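Local coordinates for protein cysteine hydrolase (Vibrio cholerae, PDB 6V98) that acts as a type VI secretion system effector, probably a papain-like (clan CA) cysteine hydrolase that Vibrio cholerae delivers into rival cells, at residues L97-L100 against K101-S104; G120-F123 against S124-S128; G132-D135 against L136-S139. All coordinates share one frame; numbering follows the deposited sequence.

Interaction 1: residues L97-L100 against K101-S104; sequences LKVL and KEVS
Lys-101, Glu-102, Val-103 and Ser-104 each donate their backbone N-H to the carbonyl four residues earlier, on Leu-97, Lys-98, Val-99 and Leu-100, so two consecutive turns of alpha helix are joined by an unbroken i to i+4 ladder. The rungs are alike in length, from Val-103 N to Val-99 O at 2.9 Å to Glu-102 N to Lys-98 O at 3.1 Å. Among the side chains, Glu-102 folds back over the preceding turn. Its CG lies beside its own backbone N (chi1 -71°), which brings that methylene to 3.2 Å from Lys-98 O and carries the extended chain along the outer side of the helix. The carboxylate thus ends near the aliphatic part of Lys-98, with OE2 4.0 Å from Lys-98 CE. The two chains pass each other at an angle and the charged ends do not meet: Lys-98 NZ stays 5.1 Å from Glu-102 OE2, an attraction that is probably modest. OE2 is instead hydrogen-bonded to the hydroxyl of Ser-82 in a neighbouring loop. This is an amphipathic helix, residues 93-107, laid against the central antiparallel sheet, consistent with the clan CA peptidase-like family to which the protein is assigned. Val-99 and Leu-100 turn to the sheet, where both touch Ile-48 of strand 44-50, while Leu-100 also meets Tyr-192 and Leu-199. One turn on, Val-103 continues the buried stripe: its CG2 approaches Val-99 CG1 at 4.2 Å, a methyl-to-methyl contact, and the same CG2 sits 3.3 Å from Val-99 O. Ser-104 is buried as well, its CB 3.4 Å from Leu-100 O and its hydroxyl bonded to the carbonyl of Gly-111. Lys-101 keeps only its CB close to the earlier turn, beside Leu-97 O, and its bent chain then leads away from it.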
# COMPACT_ATOMS: atom_id res chain seq x y z
N LEU A 97 0.51 6.68 13.52
CA LEU A 97 -0.93 6.82 13.71
C LEU A 97 -1.49 7.97 12.87
O LEU A 97 -2.61 7.88 12.35
CB LEU A 97 -1.27 7.05 15.19
CG LEU A 97 -1.46 5.86 16.13
CD1 LEU A 97 -1.47 6.35 17.58
CD2 LEU A 97 -2.74 5.11 15.79
N LYS A 98 -0.76 9.08 12.77
CA LYS A 98 -1.25 10.22 12.01
C LYS A 98 -1.38 9.87 10.54
O LYS A 98 -2.37 10.24 9.89
CB LYS A 98 -0.31 11.41 12.20
CG LYS A 98 -0.77 12.66 11.49
CD LYS A 98 0.15 13.82 11.82
CE LYS A 98 -0.26 15.05 11.05
NZ LYS A 98 0.70 16.16 11.29
N VAL A 99 -0.41 9.12 10.00
CA VAL A 99 -0.45 8.69 8.61
C VAL A 99 -1.56 7.67 8.40
O VAL A 99 -2.25 7.69 7.37
CB VAL A 99 0.91 8.12 8.19
CG1 VAL A 99 0.82 7.43 6.81
CG2 VAL A 99 1.96 9.22 8.18
N LEU A 100 -1.73 6.74 9.34
CA LEU A 100 -2.73 5.70 9.15
C LEU A 100 -4.13 6.31 9.13
O LEU A 100 -4.96 5.96 8.29
CB LEU A 100 -2.60 4.64 10.23
CG LEU A 100 -1.33 3.78 10.14
CD1 LEU A 100 -1.23 2.80 11.30
CD2 LEU A 100 -1.25 3.04 8.78
N LYS A 101 -4.39 7.25 10.05
CA LYS A 101 -5.66 7.95 10.03
C LYS A 101 -5.88 8.68 8.70
O LYS A 101 -6.98 8.66 8.14
CB LYS A 101 -5.73 8.93 11.19
CG LYS A 101 -7.12 9.41 11.48
CD LYS A 101 -7.16 10.22 12.76
CE LYS A 101 -8.48 9.99 13.48
NZ LYS A 101 -9.58 10.77 12.86
N GLU A 102 -4.84 9.35 8.20
CA GLU A 102 -4.96 10.04 6.91
C GLU A 102 -5.35 9.07 5.81
O GLU A 102 -6.28 9.32 5.03
CB GLU A 102 -3.65 10.75 6.57
CG GLU A 102 -3.35 11.98 7.45
CD GLU A 102 -1.95 12.54 7.23
OE1 GLU A 102 -1.10 11.79 6.73
OE2 GLU A 102 -1.69 13.71 7.57
N VAL A 103 -4.64 7.94 5.75
CA VAL A 103 -4.85 6.98 4.66
C VAL A 103 -6.23 6.35 4.76
O VAL A 103 -6.93 6.17 3.75
CB VAL A 103 -3.71 5.93 4.70
CG1 VAL A 103 -4.05 4.74 3.85
CG2 VAL A 103 -2.41 6.58 4.23
N SER A 104 -6.66 6.03 5.99
CA SER A 104 -7.98 5.44 6.17
C SER A 104 -9.09 6.39 5.70
O SER A 104 -10.04 5.96 5.03
CB SER A 104 -8.19 5.06 7.63
OG SER A 104 -9.49 4.55 7.81

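Interaction 2: residues G120-F123 against S124-S128; sequences GKFF and SEADS
Phe-122 and Ala-126 form the tightly packed side of this first helical turn: Phe-122 O accepts the Ala-126 N-H at 2.8 Å. Ala-126 CB lies 4.4 Å from ring atom CD1 of Phe-122. Both side chains are buried and share Leu-49 and Met-163 as neighbours. The Phe-122 ring also has Gly-120 O over one face, 3.6 Å above the plane and toward the rim. Phe-123 repeats the pattern one residue later, its carbonyl taking the Asp-127 N-H. With CG opposite its backbone N (chi1 179°), its ring swings out beside Ser-124 N, reaching Leu-49 and Asn-51; it also nears CB of Asp-127, whose OD2 forms a salt bridge with Arg-131 one turn farther along the helix. Here strand 113-120 gives way to helix 123-134, and Phe-122 holds the N-cap position. Its side chain cannot cap the helix; Asp-5 OD2 accepts the N-H groups of both Phe-122 and Phe-123. The other flank is exposed and watered. Glu-125 bends at chi2 (87°), which folds its carboxylate back toward the loop and brings OE2 close, 3.3 Å from Phe-122 CA. The solvent side belongs to its other oxygen, OE1, which receives a hydrogen bond from a water at 2.8 Å, and that water makes a second, weak one to Lys-121 O. Lys-121 sends its ammonium away from the turn to a salt bridge with Asp-4.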
# COMPACT_ATOMS: atom_id res chain seq x y z
N GLY A 120 14.07 -2.97 4.03
CA GLY A 120 15.17 -3.18 3.12
C GLY A 120 15.68 -1.84 2.64
O GLY A 120 15.18 -0.78 3.04
N LYS A 121 16.70 -1.90 1.78
CA LYS A 121 17.25 -0.69 1.17
C LYS A 121 16.63 -0.57 -0.21
O LYS A 121 17.07 -1.24 -1.15
CB LYS A 121 18.78 -0.74 1.10
CG LYS A 121 19.46 -0.81 2.46
CD LYS A 121 19.24 0.48 3.24
CE LYS A 121 19.89 0.44 4.62
NZ LYS A 121 20.70 -0.77 4.87
N PHE A 122 15.60 0.27 -0.34
CA PHE A 122 14.90 0.32 -1.62
C PHE A 122 14.13 1.61 -1.88
O PHE A 122 13.35 1.66 -2.83
CB PHE A 122 13.94 -0.87 -1.74
CG PHE A 122 13.07 -1.06 -0.53
CD1 PHE A 122 12.16 -0.07 -0.14
CD2 PHE A 122 13.15 -2.21 0.21
CE1 PHE A 122 11.37 -0.24 0.98
CE2 PHE A 122 12.35 -2.38 1.34
CZ PHE A 122 11.46 -1.40 1.71
N PHE A 123 14.30 2.64 -1.05
CA PHE A 123 13.42 3.80 -1.16
C PHE A 123 13.45 4.40 -2.56
O PHE A 123 12.39 4.63 -3.16
CB PHE A 123 13.77 4.88 -0.13
CG PHE A 123 12.89 6.09 -0.23
CD1 PHE A 123 11.68 6.15 0.45
CD2 PHE A 123 13.24 7.15 -1.05
CE1 PHE A 123 10.86 7.27 0.34
CE2 PHE A 123 12.42 8.26 -1.16
CZ PHE A 123 11.23 8.31 -0.46
N SER A 124 14.64 4.71 -3.09
CA SER A 124 14.67 5.38 -4.39
C SER A 124 14.16 4.47 -5.50
O SER A 124 13.48 4.93 -6.42
CB SER A 124 16.08 5.88 -4.71
OG SER A 124 16.96 4.81 -4.98
N GLU A 125 14.45 3.17 -5.41
CA GLU A 125 13.95 2.24 -6.41
C GLU A 125 12.43 2.10 -6.35
O GLU A 125 11.76 2.02 -7.39
CB GLU A 125 14.60 0.88 -6.24
CG GLU A 125 16.10 0.86 -6.54
CD GLU A 125 16.97 1.23 -5.36
OE1 GLU A 125 18.21 1.18 -5.51
OE2 GLU A 125 16.42 1.57 -4.28
N ALA A 126 11.87 2.05 -5.14
CA ALA A 126 10.42 1.95 -5.01
C ALA A 126 9.74 3.22 -5.50
O ALA A 126 8.72 3.16 -6.20
CB ALA A 126 10.04 1.68 -3.55
N ASP A 127 10.29 4.38 -5.12
CA ASP A 127 9.73 5.65 -5.57
C ASP A 127 9.77 5.74 -7.09
O ASP A 127 8.79 6.16 -7.73
CB ASP A 127 10.49 6.81 -4.93
CG ASP A 127 9.78 8.13 -5.10
OD1 ASP A 127 8.68 8.28 -4.53
OD2 ASP A 127 10.32 9.00 -5.81
N SER A 128 10.89 5.34 -7.69
CA SER A 128 11.00 5.34 -9.14
C SER A 128 10.00 4.39 -9.80
O SER A 128 9.40 4.71 -10.84
CB SER A 128 12.43 4.99 -9.54
OG SER A 128 12.56 5.00 -10.96
O HOH W 1 19.50 0.05 -3.24

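Interaction 3: residues G132-D135 against L136-S139; sequences GKMD and LNNS
Asn-137 folds its side chain back over the end of the preceding helix, while its backbone N donates to Met-134 O at 3.0 Å. From the backbone outward, CB lies 3.4 Å from Met-134 O, and CG stays just as near to that oxygen. The amide then divides its two ends: OD1 accepts a hydrogen bond from a water at 2.8 Å, which also donates to Lys-133 O, and ND2 lies 3.8 Å from Met-134 CG and is hydrogen-bonded to the carbonyl of Val-76 in strand 75-78. Lys-133 O is gripped twice, by that water and by Leu-136 N, which approaches from well above the carbonyl plane (64° out of it). Leu-136 lies alongside Lys-133, both chains pointing the same way, with CD1 4.0 Å from Lys-133 CD, an aliphatic contact near the surface. Its CB is also close to Lys-133 O. Replacing the i to i+4 pattern with i to i+3 bonds, overlapping type I turns, from Met-134 to Asn-137 and from Leu-136 to Ser-139, carry the chain out of the helix into a surface loop.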
# COMPACT_ATOMS: atom_id res chain seq x y z
N GLY A 132 6.99 5.47 -12.14
CA GLY A 132 6.96 4.87 -13.47
C GLY A 132 5.62 4.24 -13.80
O GLY A 132 5.11 4.40 -14.91
N LYS A 133 5.02 3.55 -12.84
CA LYS A 133 3.70 2.98 -13.07
C LYS A 133 2.65 4.09 -13.21
O LYS A 133 1.74 3.98 -14.04
CB LYS A 133 3.33 2.02 -11.94
CG LYS A 133 4.11 0.72 -11.93
CD LYS A 133 4.11 0.06 -13.30
CE LYS A 133 4.58 -1.38 -13.22
NZ LYS A 133 5.15 -1.84 -14.52
N MET A 134 2.79 5.16 -12.44
CA MET A 134 1.85 6.27 -12.60
C MET A 134 1.99 6.91 -13.98
O MET A 134 0.98 7.33 -14.56
CB MET A 134 2.03 7.31 -11.50
CG MET A 134 0.86 8.28 -11.46
SD MET A 134 0.63 8.97 -9.83
CE MET A 134 2.24 9.74 -9.61
N ASP A 135 3.21 6.96 -14.52
CA ASP A 135 3.41 7.48 -15.88
C ASP A 135 2.66 6.68 -16.94
O ASP A 135 2.50 7.17 -18.06
CB ASP A 135 4.90 7.50 -16.24
CG ASP A 135 5.68 8.57 -15.48
OD1 ASP A 135 5.03 9.46 -14.89
OD2 ASP A 135 6.92 8.51 -15.48
N LEU A 136 2.22 5.47 -16.63
CA LEU A 136 1.47 4.66 -17.58
C LEU A 136 -0.03 4.92 -17.58
O LEU A 136 -0.75 4.30 -18.35
CB LEU A 136 1.71 3.17 -17.30
CG LEU A 136 3.14 2.68 -17.54
CD1 LEU A 136 3.24 1.22 -17.08
CD2 LEU A 136 3.51 2.82 -19.01
N ASN A 137 -0.51 5.84 -16.73
CA ASN A 137 -1.95 5.98 -16.57
C ASN A 137 -2.65 6.33 -17.87
O ASN A 137 -3.80 5.91 -18.08
CB ASN A 137 -2.27 7.06 -15.52
CG ASN A 137 -2.28 6.52 -14.09
OD1 ASN A 137 -2.18 5.32 -13.86
ND2 ASN A 137 -2.43 7.42 -13.12
N ASN A 138 -2.00 7.11 -18.74
CA ASN A 138 -2.57 7.50 -20.02
C ASN A 138 -2.02 6.69 -21.19
O ASN A 138 -2.29 7.03 -22.34
CB ASN A 138 -2.32 8.98 -20.30
CG ASN A 138 -2.69 9.89 -19.15
OD1 ASN A 138 -3.59 9.59 -18.37
ND2 ASN A 138 -2.01 11.03 -19.05
N SER A 139 -1.29 5.64 -20.92
CA SER A 139 -0.65 4.94 -22.03
C SER A 139 -1.65 4.01 -22.72
O SER A 139 -2.42 3.31 -22.06
CB SER A 139 0.55 4.12 -21.54
OG SER A 139 0.92 3.18 -22.54
O HOH W 2 -0.73 3.06 -14.67
O HOH W 3 0.78 8.61 -18.99

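How the interactions relate
Burial falls from interaction 1 to interaction 3. The first is the middle of a regular helix with one side in the core against the sheet; interaction 2 is part buried, part solvent-facing, and interaction 3 is a surface contact. Interactions 2 and 3 belong to the same helix, 123-134, marking its start and its exit, with centres 18 Å apart, whereas 97-104 sits on helix 93-107, with its centre 22 Å from that of interaction 2. Strand 44-50 is touched by interactions 1 and 2, and strand 75-78 by interaction 3. The chemistry follows: one aliphatic stripe mid-helix, aromatic rings beside a water-bridged acidic flank at the start, and a side-chain amide with i to i+3 turns at the end.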